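Local coordinates for AvmM (Streptomyces sp. NBRC 109436, PDB 7FE6), which catalyses the macrocyclization step of alchivemycin A biosynthesis by dehydration and Michael-type addition, at residues 35-40 against 147-152; 41-46 against 60-65; 142-147 against 185-190. One frame throughout, in Å; residues are numbered along the deposited sequence.

Contact 1 (35-40 against 147-152)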
loop_
_atom_site.group_PDB
_atom_site.type_symbol
_atom_site.label_atom_id
_atom_site.label_comp_id
_atom_site.label_asym_id
_atom_site.label_seq_id
_atom_site.Cartn_x
_atom_site.Cartn_y
_atom_site.Cartn_z
ATOM N N ILE A 35 -7.303 10.768 11.571
ATOM C CA ILE A 35 -6.635 12.061 11.611
ATOM C C ILE A 35 -7.282 12.909 12.698
ATOM O O ILE A 35 -8.513 13.039 12.749
ATOM C CB ILE A 35 -6.692 12.762 10.241
ATOM C CG1 ILE A 35 -5.783 12.031 9.231
ATOM C CG2 ILE A 35 -6.341 14.231 10.392
ATOM C CD1 ILE A 35 -5.924 12.455 7.798
ATOM N N THR A 36 -6.467 13.471 13.569
ATOM C CA THR A 36 -7.009 14.309 14.628
ATOM C C THR A 36 -7.279 15.710 14.096
ATOM O O THR A 36 -6.378 16.326 13.518
ATOM C CB THR A 36 -6.049 14.394 15.808
ATOM O OG1 THR A 36 -5.893 13.098 16.387
ATOM C CG2 THR A 36 -6.565 15.377 16.864
ATOM N N PRO A 37 -8.475 16.258 14.305
ATOM C CA PRO A 37 -8.735 17.640 13.894
ATOM C C PRO A 37 -7.716 18.593 14.491
ATOM O O PRO A 37 -7.278 18.425 15.635
ATOM C CB PRO A 37 -10.142 17.908 14.435
ATOM C CG PRO A 37 -10.772 16.598 14.452
ATOM C CD PRO A 37 -9.699 15.598 14.782
ATOM N N GLY A 38 -7.278 19.549 13.663
ATOM C CA GLY A 38 -6.357 20.577 14.078
ATOM C C GLY A 38 -4.910 20.177 13.980
ATOM O O GLY A 38 -4.037 21.051 13.966
ATOM N N GLU A 39 -4.643 18.875 13.897
ATOM C CA GLU A 39 -3.308 18.307 13.931
ATOM C C GLU A 39 -2.742 18.228 12.519
ATOM O O GLU A 39 -3.483 18.028 11.554
ATOM C CB GLU A 39 -3.367 16.917 14.582
ATOM C CG GLU A 39 -2.123 16.040 14.398
ATOM C CD GLU A 39 -2.393 14.551 14.676
ATOM O OE1 GLU A 39 -3.221 13.906 13.955
ATOM O OE2 GLU A 39 -1.786 14.043 15.650
ATOM N N THR A 40 -1.422 18.383 12.405
ATOM C CA THR A 40 -0.735 18.289 11.115
ATOM C C THR A 40 -0.102 16.910 10.942
ATOM O O THR A 40 0.661 16.450 11.797
ATOM C CB THR A 40 0.344 19.374 10.969
ATOM O OG1 THR A 40 -0.249 20.687 10.988
ATOM C CG2 THR A 40 1.129 19.195 9.663
ATOM N N GLY A 147 -12.626 21.385 14.883
ATOM C CA GLY A 147 -14.055 21.560 14.846
ATOM C C GLY A 147 -14.745 21.045 13.606
ATOM O O GLY A 147 -15.949 21.279 13.449
ATOM N N ILE A 148 -14.026 20.394 12.695
ATOM C CA ILE A 148 -14.656 19.718 11.569
ATOM C C ILE A 148 -14.296 18.243 11.665
ATOM O O ILE A 148 -13.156 17.896 11.996
ATOM C CB ILE A 148 -14.252 20.358 10.222
ATOM C CG1 ILE A 148 -15.110 19.810 9.077
ATOM C CG2 ILE A 148 -12.758 20.192 9.944
ATOM C CD1 ILE A 148 -15.058 20.669 7.800
ATOM N N THR A 149 -15.293 17.378 11.476
ATOM C CA THR A 149 -15.113 15.943 11.630
ATOM C C THR A 149 -15.752 15.201 10.463
ATOM O O THR A 149 -16.561 15.759 9.711
ATOM C CB THR A 149 -15.736 15.414 12.923
ATOM O OG1 THR A 149 -17.158 15.596 12.874
ATOM C CG2 THR A 149 -15.144 16.119 14.138
ATOM N N SER A 150 -15.376 13.927 10.326
ATOM C CA SER A 150 -15.994 13.066 9.332
ATOM C C SER A 150 -15.791 11.611 9.734
ATOM O O SER A 150 -14.699 11.231 10.159
ATOM C CB SER A 150 -15.407 13.328 7.944
ATOM O OG SER A 150 -15.945 12.412 7.017
ATOM N N GLU A 151 -16.827 10.799 9.575
ATOM C CA GLU A 151 -16.750 9.404 9.959
ATOM C C GLU A 151 -16.490 8.458 8.788
ATOM O O GLU A 151 -16.311 7.252 9.002
ATOM C CB GLU A 151 -18.013 9.042 10.736
ATOM C CG GLU A 151 -17.921 9.687 12.116
ATOM C CD GLU A 151 -16.631 9.230 12.813
ATOM O OE1 GLU A 151 -16.527 7.985 13.026
ATOM O OE2 GLU A 151 -15.703 10.063 13.049
ATOM N N HIS A 152 -16.441 8.971 7.564
ATOM C CA HIS A 152 -15.933 8.183 6.448
ATOM C C HIS A 152 -15.505 9.147 5.350
ATOM O O HIS A 152 -16.348 9.774 4.697
ATOM C CB HIS A 152 -16.956 7.172 5.935
ATOM C CG HIS A 152 -16.538 6.516 4.654
ATOM N ND1 HIS A 152 -15.366 5.795 4.535
ATOM C CD2 HIS A 152 -17.100 6.526 3.419
ATOM C CE1 HIS A 152 -15.244 5.361 3.292
ATOM N NE2 HIS A 152 -16.282 5.791 2.594
#

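Contact 2 (41-46 against 60-65)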
loop_
_atom_site.group_PDB
_atom_site.type_symbol
_atom_site.label_atom_id
_atom_site.label_comp_id
_atom_site.label_asym_id
_atom_site.label_seq_id
_atom_site.Cartn_x
_atom_site.Cartn_y
_atom_site.Cartn_z
ATOM N N ILE A 41 -0.409 16.262 9.829
ATOM C CA ILE A 41 0.235 15.017 9.460
ATOM C C ILE A 41 1.032 15.246 8.184
ATOM O O ILE A 41 0.704 16.110 7.357
ATOM C CB ILE A 41 -0.785 13.884 9.259
ATOM C CG1 ILE A 41 -1.644 14.195 8.033
ATOM C CG2 ILE A 41 -1.625 13.686 10.547
ATOM C CD1 ILE A 41 -2.328 13.033 7.446
ATOM N N GLU A 42 2.086 14.453 8.024
ATOM C CA GLU A 42 2.849 14.393 6.791
ATOM C C GLU A 42 2.768 12.973 6.265
ATOM O O GLU A 42 2.962 12.026 7.022
ATOM C CB GLU A 42 4.311 14.780 7.017
ATOM C CG GLU A 42 5.173 14.742 5.743
ATOM C CD GLU A 42 6.505 15.483 5.899
ATOM O OE1 GLU A 42 6.616 16.365 6.801
ATOM O OE2 GLU A 42 7.446 15.180 5.102
ATOM N N PHE A 43 2.471 12.829 4.983
ATOM C CA PHE A 43 2.523 11.548 4.291
ATOM C C PHE A 43 3.185 11.770 2.935
ATOM O O PHE A 43 3.551 12.889 2.570
ATOM C CB PHE A 43 1.136 10.903 4.138
ATOM C CG PHE A 43 0.162 11.723 3.332
ATOM C CD1 PHE A 43 -0.643 12.678 3.948
ATOM C CD2 PHE A 43 0.070 11.567 1.950
ATOM C CE1 PHE A 43 -1.529 13.441 3.209
ATOM C CE2 PHE A 43 -0.822 12.317 1.214
ATOM C CZ PHE A 43 -1.624 13.266 1.853
ATOM N N SER A 44 3.411 10.683 2.215
ATOM C CA SER A 44 3.949 10.788 0.882
ATOM C C SER A 44 3.036 10.027 -0.064
ATOM O O SER A 44 2.289 9.132 0.333
ATOM C CB SER A 44 5.415 10.306 0.784
ATOM O OG SER A 44 5.546 8.899 0.755
ATOM N N VAL A 45 3.051 10.458 -1.314
ATOM C CA VAL A 45 2.268 9.834 -2.366
ATOM C C VAL A 45 3.089 9.976 -3.640
ATOM O O VAL A 45 3.760 10.993 -3.847
ATOM C CB VAL A 45 0.852 10.472 -2.461
ATOM C CG1 VAL A 45 0.929 12.010 -2.474
ATOM C CG2 VAL A 45 0.053 9.955 -3.674
ATOM N N PHE A 46 3.066 8.954 -4.481
ATOM C CA PHE A 46 3.931 8.968 -5.645
ATOM C C PHE A 46 3.229 8.238 -6.777
ATOM O O PHE A 46 2.505 7.267 -6.543
ATOM C CB PHE A 46 5.309 8.342 -5.347
ATOM C CG PHE A 46 5.289 7.199 -4.337
ATOM C CD1 PHE A 46 5.276 7.457 -2.970
ATOM C CD2 PHE A 46 5.341 5.870 -4.768
ATOM C CE1 PHE A 46 5.258 6.423 -2.045
ATOM C CE2 PHE A 46 5.332 4.816 -3.853
ATOM C CZ PHE A 46 5.299 5.089 -2.481
ATOM N N LEU A 60 0.572 15.471 -10.225
ATOM C CA LEU A 60 -0.335 14.780 -9.316
ATOM C C LEU A 60 -1.534 15.649 -8.938
ATOM O O LEU A 60 -1.400 16.847 -8.656
ATOM C CB LEU A 60 0.392 14.363 -8.032
ATOM C CG LEU A 60 -0.526 13.652 -7.017
ATOM C CD1 LEU A 60 -0.998 12.302 -7.543
ATOM C CD2 LEU A 60 0.010 13.578 -5.588
ATOM N N ASN A 61 -2.704 15.022 -8.893
ATOM C CA ASN A 61 -3.889 15.593 -8.269
ATOM C C ASN A 61 -4.247 14.768 -7.036
ATOM O O ASN A 61 -4.010 13.554 -6.988
ATOM C CB ASN A 61 -5.071 15.636 -9.248
ATOM C CG ASN A 61 -4.749 16.426 -10.517
ATOM O OD1 ASN A 61 -4.655 17.653 -10.494
ATOM N ND2 ASN A 61 -4.538 15.711 -11.625
ATOM N N LEU A 62 -4.778 15.456 -6.021
ATOM C CA LEU A 62 -5.175 14.873 -4.742
ATOM C C LEU A 62 -6.609 15.298 -4.456
ATOM O O LEU A 62 -6.938 16.484 -4.569
ATOM C CB LEU A 62 -4.250 15.344 -3.618
ATOM C CG LEU A 62 -3.752 14.389 -2.544
ATOM C CD1 LEU A 62 -2.929 13.251 -3.126
ATOM C CD2 LEU A 62 -2.918 15.194 -1.602
ATOM N N VAL A 63 -7.475 14.345 -4.132
ATOM C CA VAL A 63 -8.881 14.644 -3.882
ATOM C C VAL A 63 -9.216 14.326 -2.437
ATOM O O VAL A 63 -8.929 13.228 -1.955
ATOM C CB VAL A 63 -9.809 13.873 -4.830
ATOM C CG1 VAL A 63 -11.235 14.271 -4.579
ATOM C CG2 VAL A 63 -9.432 14.166 -6.259
ATOM N N ILE A 64 -9.797 15.293 -1.735
ATOM C CA ILE A 64 -10.275 15.075 -0.376
ATOM C C ILE A 64 -11.790 15.009 -0.427
ATOM O O ILE A 64 -12.428 15.877 -1.028
ATOM C CB ILE A 64 -9.787 16.163 0.588
ATOM C CG1 ILE A 64 -8.253 16.225 0.554
ATOM C CG2 ILE A 64 -10.317 15.857 1.993
ATOM C CD1 ILE A 64 -7.654 17.228 1.514
ATOM N N TRP A 65 -12.359 13.962 0.160
ATOM C CA TRP A 65 -13.771 13.630 0.029
ATOM C C TRP A 65 -14.352 13.329 1.402
ATOM O O TRP A 65 -13.769 12.556 2.169
ATOM C CB TRP A 65 -13.968 12.433 -0.905
ATOM C CG TRP A 65 -15.394 11.885 -0.969
ATOM C CD1 TRP A 65 -16.513 12.545 -1.405
ATOM C CD2 TRP A 65 -15.822 10.542 -0.654
ATOM N NE1 TRP A 65 -17.613 11.705 -1.351
ATOM C CE2 TRP A 65 -17.214 10.474 -0.901
ATOM C CE3 TRP A 65 -15.166 9.401 -0.173
ATOM C CZ2 TRP A 65 -17.955 9.317 -0.687
ATOM C CZ3 TRP A 65 -15.905 8.250 0.036
ATOM C CH2 TRP A 65 -17.286 8.218 -0.220
#

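Contact 3 (142-147 against 185-190)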
loop_
_atom_site.group_PDB
_atom_site.type_symbol
_atom_site.label_atom_id
_atom_site.label_comp_id
_atom_site.label_asym_id
_atom_site.label_seq_id
_atom_site.Cartn_x
_atom_site.Cartn_y
_atom_site.Cartn_z
ATOM N N LEU A 142 -0.691 18.004 5.778
ATOM C CA LEU A 142 -2.127 18.202 5.760
ATOM C C LEU A 142 -2.626 18.389 7.179
ATOM O O LEU A 142 -2.184 17.695 8.103
ATOM C CB LEU A 142 -2.842 17.019 5.127
ATOM C CG LEU A 142 -4.364 17.069 5.095
ATOM C CD1 LEU A 142 -4.841 18.285 4.325
ATOM C CD2 LEU A 142 -4.903 15.795 4.484
ATOM N N ALA A 143 -3.536 19.348 7.338
ATOM C CA ALA A 143 -4.169 19.631 8.614
ATOM C C ALA A 143 -5.577 20.132 8.338
ATOM O O ALA A 143 -5.761 21.051 7.535
ATOM C CB ALA A 143 -3.364 20.668 9.413
ATOM N N PHE A 144 -6.564 19.533 8.990
ATOM C CA PHE A 144 -7.911 20.075 8.954
ATOM C C PHE A 144 -8.111 20.995 10.139
ATOM O O PHE A 144 -7.534 20.788 11.209
ATOM C CB PHE A 144 -8.954 18.972 8.970
ATOM C CG PHE A 144 -8.920 18.115 7.755
ATOM C CD1 PHE A 144 -9.670 18.457 6.628
ATOM C CD2 PHE A 144 -8.118 16.985 7.711
ATOM C CE1 PHE A 144 -9.632 17.662 5.491
ATOM C CE2 PHE A 144 -8.076 16.193 6.578
ATOM C CZ PHE A 144 -8.831 16.526 5.472
ATOM N N ARG A 145 -8.917 22.032 9.939
ATOM C CA ARG A 145 -9.161 22.944 11.037
ATOM C C ARG A 145 -9.877 22.199 12.157
ATOM O O ARG A 145 -10.602 21.228 11.922
ATOM C CB ARG A 145 -9.984 24.152 10.569
ATOM C CG ARG A 145 -11.400 23.818 10.117
ATOM C CD ARG A 145 -12.191 25.081 9.776
ATOM N NE ARG A 145 -13.595 24.802 9.483
ATOM C CZ ARG A 145 -14.501 24.518 10.413
ATOM N NH1 ARG A 145 -14.146 24.460 11.691
ATOM N NH2 ARG A 145 -15.759 24.280 10.074
ATOM N N GLU A 146 -9.632 22.641 13.387
ATOM C CA GLU A 146 -10.348 22.106 14.531
ATOM C C GLU A 146 -11.843 22.304 14.337
ATOM O O GLU A 146 -12.289 23.276 13.720
ATOM C CB GLU A 146 -9.892 22.816 15.801
ATOM C CG GLU A 146 -8.561 22.343 16.327
ATOM C CD GLU A 146 -8.108 23.128 17.547
ATOM O OE1 GLU A 146 -8.926 23.910 18.089
ATOM O OE2 GLU A 146 -6.941 22.935 17.975
ATOM N N GLY A 147 -12.626 21.385 14.883
ATOM C CA GLY A 147 -14.055 21.560 14.846
ATOM C C GLY A 147 -14.745 21.045 13.606
ATOM O O GLY A 147 -15.949 21.279 13.449
ATOM N N ALA A 185 -7.182 6.290 -0.024
ATOM C CA ALA A 185 -6.799 6.077 1.363
ATOM C C ALA A 185 -7.998 6.502 2.195
ATOM O O ALA A 185 -8.338 7.693 2.219
ATOM C CB ALA A 185 -5.547 6.873 1.719
ATOM N N SER A 186 -8.663 5.536 2.839
ATOM C CA SER A 186 -9.825 5.831 3.673
ATOM C C SER A 186 -9.403 6.139 5.096
ATOM O O SER A 186 -8.505 5.511 5.643
ATOM C CB SER A 186 -10.808 4.666 3.687
ATOM O OG SER A 186 -11.362 4.467 2.407
ATOM N N PHE A 187 -10.077 7.089 5.711
ATOM C CA PHE A 187 -9.696 7.492 7.052
ATOM C C PHE A 187 -10.929 8.047 7.739
ATOM O O PHE A 187 -11.998 8.152 7.138
ATOM C CB PHE A 187 -8.543 8.514 7.010
ATOM C CG PHE A 187 -8.928 9.848 6.426
ATOM C CD1 PHE A 187 -8.959 10.037 5.056
ATOM C CD2 PHE A 187 -9.230 10.930 7.260
ATOM C CE1 PHE A 187 -9.309 11.277 4.520
ATOM C CE2 PHE A 187 -9.583 12.154 6.745
ATOM C CZ PHE A 187 -9.620 12.339 5.369
ATOM N N ARG A 188 -10.801 8.303 9.032
ATOM C CA ARG A 188 -11.754 9.108 9.770
ATOM C C ARG A 188 -11.054 10.373 10.238
ATOM O O ARG A 188 -9.859 10.356 10.559
ATOM C CB ARG A 188 -12.319 8.348 10.964
ATOM C CG ARG A 188 -13.274 7.230 10.603
ATOM C CD ARG A 188 -14.003 6.765 11.841
ATOM N NE ARG A 188 -13.072 6.407 12.912
ATOM C CZ ARG A 188 -12.817 7.164 13.981
ATOM N NH1 ARG A 188 -13.431 8.336 14.138
ATOM N NH2 ARG A 188 -11.950 6.750 14.898
ATOM N N LEU A 189 -11.804 11.466 10.295
ATOM C CA LEU A 189 -11.317 12.725 10.858
ATOM C C LEU A 189 -12.039 12.916 12.185
ATOM O O LEU A 189 -13.208 13.312 12.210
ATOM C CB LEU A 189 -11.578 13.881 9.902
ATOM C CG LEU A 189 -11.251 15.310 10.342
ATOM C CD1 LEU A 189 -9.772 15.459 10.697
ATOM C CD2 LEU A 189 -11.711 16.340 9.286
ATOM N N GLY A 190 -11.341 12.640 13.286
ATOM C CA GLY A 190 -11.954 12.666 14.605
ATOM C C GLY A 190 -11.135 12.033 15.715
ATOM O O GLY A 190 -9.901 12.154 15.735
#

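Contact 1 (35-40 against 147-152)
The ring of Pro-37 rests against the backbone of Gly-147 and Ile-148. Its closest point is CG, which lies 3.7 Å from the carbonyl O of Ile-148. CB of Pro-37 is 3.9 Å from the same O of Ile-148, so one side of the ring lies along the peptide. CB of Pro-37 is also 4.3 Å from the N of Gly-147. At the far end Thr-149 adds its methyl, with CG2 at 4.4 Å from CG of Pro-37. The contact is small, about 93 Å² in all, and it is mostly proline carbon set against backbone.

A type II beta turn from Thr-36 to Glu-39 presents the proline. It links strand 34-35 to strand 40-49, and these belong to the two facing sheets of the beta sandwich. Segment 147-152 makes another such link, from strand 135-144 to strand 153-162. Pro-37 takes the second place of the turn and Gly-38 the third, where a positive phi of 86° suits glycine. Glu-39 N closes the turn on Thr-36 O at 3.1 Å. The side chain of Glu-39 runs extended, CG anti to the backbone N (chi1 166°), and carries its carboxylate back to Thr-36. There OE1 of Glu-39 accepts Thr-36 N at 3.3 Å, with the donor above the carboxylate plane, 39° out of it.

Further out, a backbone bond between Gly-38 and Phe-144 ties the turn to strand 135-144. The side chains of Pro-37 and Ile-148 both pack on Leu-189. Ser-150 pairs through its backbone with Leu-189, while its OG bonds to Asp-68.

Contact 2 (41-46 against 60-65)
Val-45 and Leu-60 meet methyl to methyl across the interior of a beta sandwich. Strand 40-49 lies in one sheet and strand 57-66 in the other. The two short segments pass 9.1 Å apart at their axes, with 128° between their chain directions. This is face-to-face packing of two sheets, filled by side chains alone.

Val-45 is the hub. Its CG1 lies 3.6 Å from CD2 of Leu-60 and 4.1 Å from CD1 of Leu-62. Its CG2 also reaches the CD2 of Leu-60, at 4.1 Å. That methyl of Leu-60 therefore sits near both branches of the valine. CG1 of Val-45 is placed between its own backbone N and carbonyl carbon (chi1 48°), and from there it serves both leucines. Leu-60 comes in at a slant to Val-45. Leu-62 instead runs past it in the opposite direction, and its two methyls divide their work: CD1 goes to the valine and CD2 to Phe-43.

The alternate residues Glu-42 and Ser-44 face the third subunit. There Glu-42 OE2 makes a salt bridge with Arg-188 NE, and Ser-44 OG hydrogen-bonds to Ser-186 O, both of that subunit. Asn-61 ND2 bonds to the backbone O of Leu-158 and of Phe-175. This buried sandwich core lies near the centre of the chain, with the side chain of Val-45 about 13 Å from the bound alchivemycin A. Phe-43 meets Leu-62 from the opposite direction, and CD2 of Leu-62 lies at the ring edge, near its plane, 4.2 Å from CZ of Phe-43.

Contact 3 (142-147 against 185-190)
Phe-187 and Leu-189 of the second segment both reach the ring of Phe-144. Residues 185-189 form a strand, so their side chains alternate. Ser-186 faces the second subunit, where its OG bonds to Thr-137 OG1 of that chain. Phe-187 turns inward. The two phenylalanine rings come nearest around CZ and CE2 of each, and CZ of Phe-187 lies 4.3 Å from CZ of Phe-144. Arg-188 again faces the second subunit, and its NE forms a salt bridge with Glu-42 of that subunit.

Leu-189 makes the closer contact. Its CD2 sits over one face of the Phe-144 ring, displaced toward the rim, and 3.6 Å from CG of Phe-144. The CD2 methyl of Leu-189 is 4.0 Å from the centroid of the Phe-144 ring and 25° off the ring normal, which makes a CH-pi contact. The other branch is used as well: CD1 of Leu-189 lies 3.7 Å from CD2 of Phe-144. The leucine therefore holds the inner part of the ring with both methyls, while Phe-187 meets its outer end. CG of Leu-189 is anti to its backbone N (chi1 175°), which carries the fork across to the aromatic ring. Replacing Phe-144 by alanine would probably open a gap between Leu-189 and Phe-187, with CD2 of Leu-189 losing the ring face it lies over and Phe-187 CZ left without its neighbour.

Phe-144 ends strand 135-144 of one sheet, and Leu-189 ends strand 178-189 of the facing sheet. The contact thus packs the two sheets of the sandwich together near one end. Ile-64 of strand 57-66 also touches Phe-144. Ile-35 of strand 34-35 lies against both Phe-187 and Leu-189.

Overall arrangement
Contacts 2 and 3 pack the two sheets of the beta sandwich face to face; contact 1 brings together two loops that cross between them. Contacts 1 and 3 lie together at one end, their centres about 3 Å apart, and they share Gly-147. Contact 2 is deeper in the core, about 16 Å from contact 1 and 13 Å from contact 3, centre to centre. Along the chain contact 2 is nested inside the loop closed by contact 1. Contact 3 comes after contact 2, and its segments alternate with those of contact 1. Neighbouring strands 40-49 and 135-144 tie contact 2 to contact 3. They also touch the third subunit, so they serve core and interface.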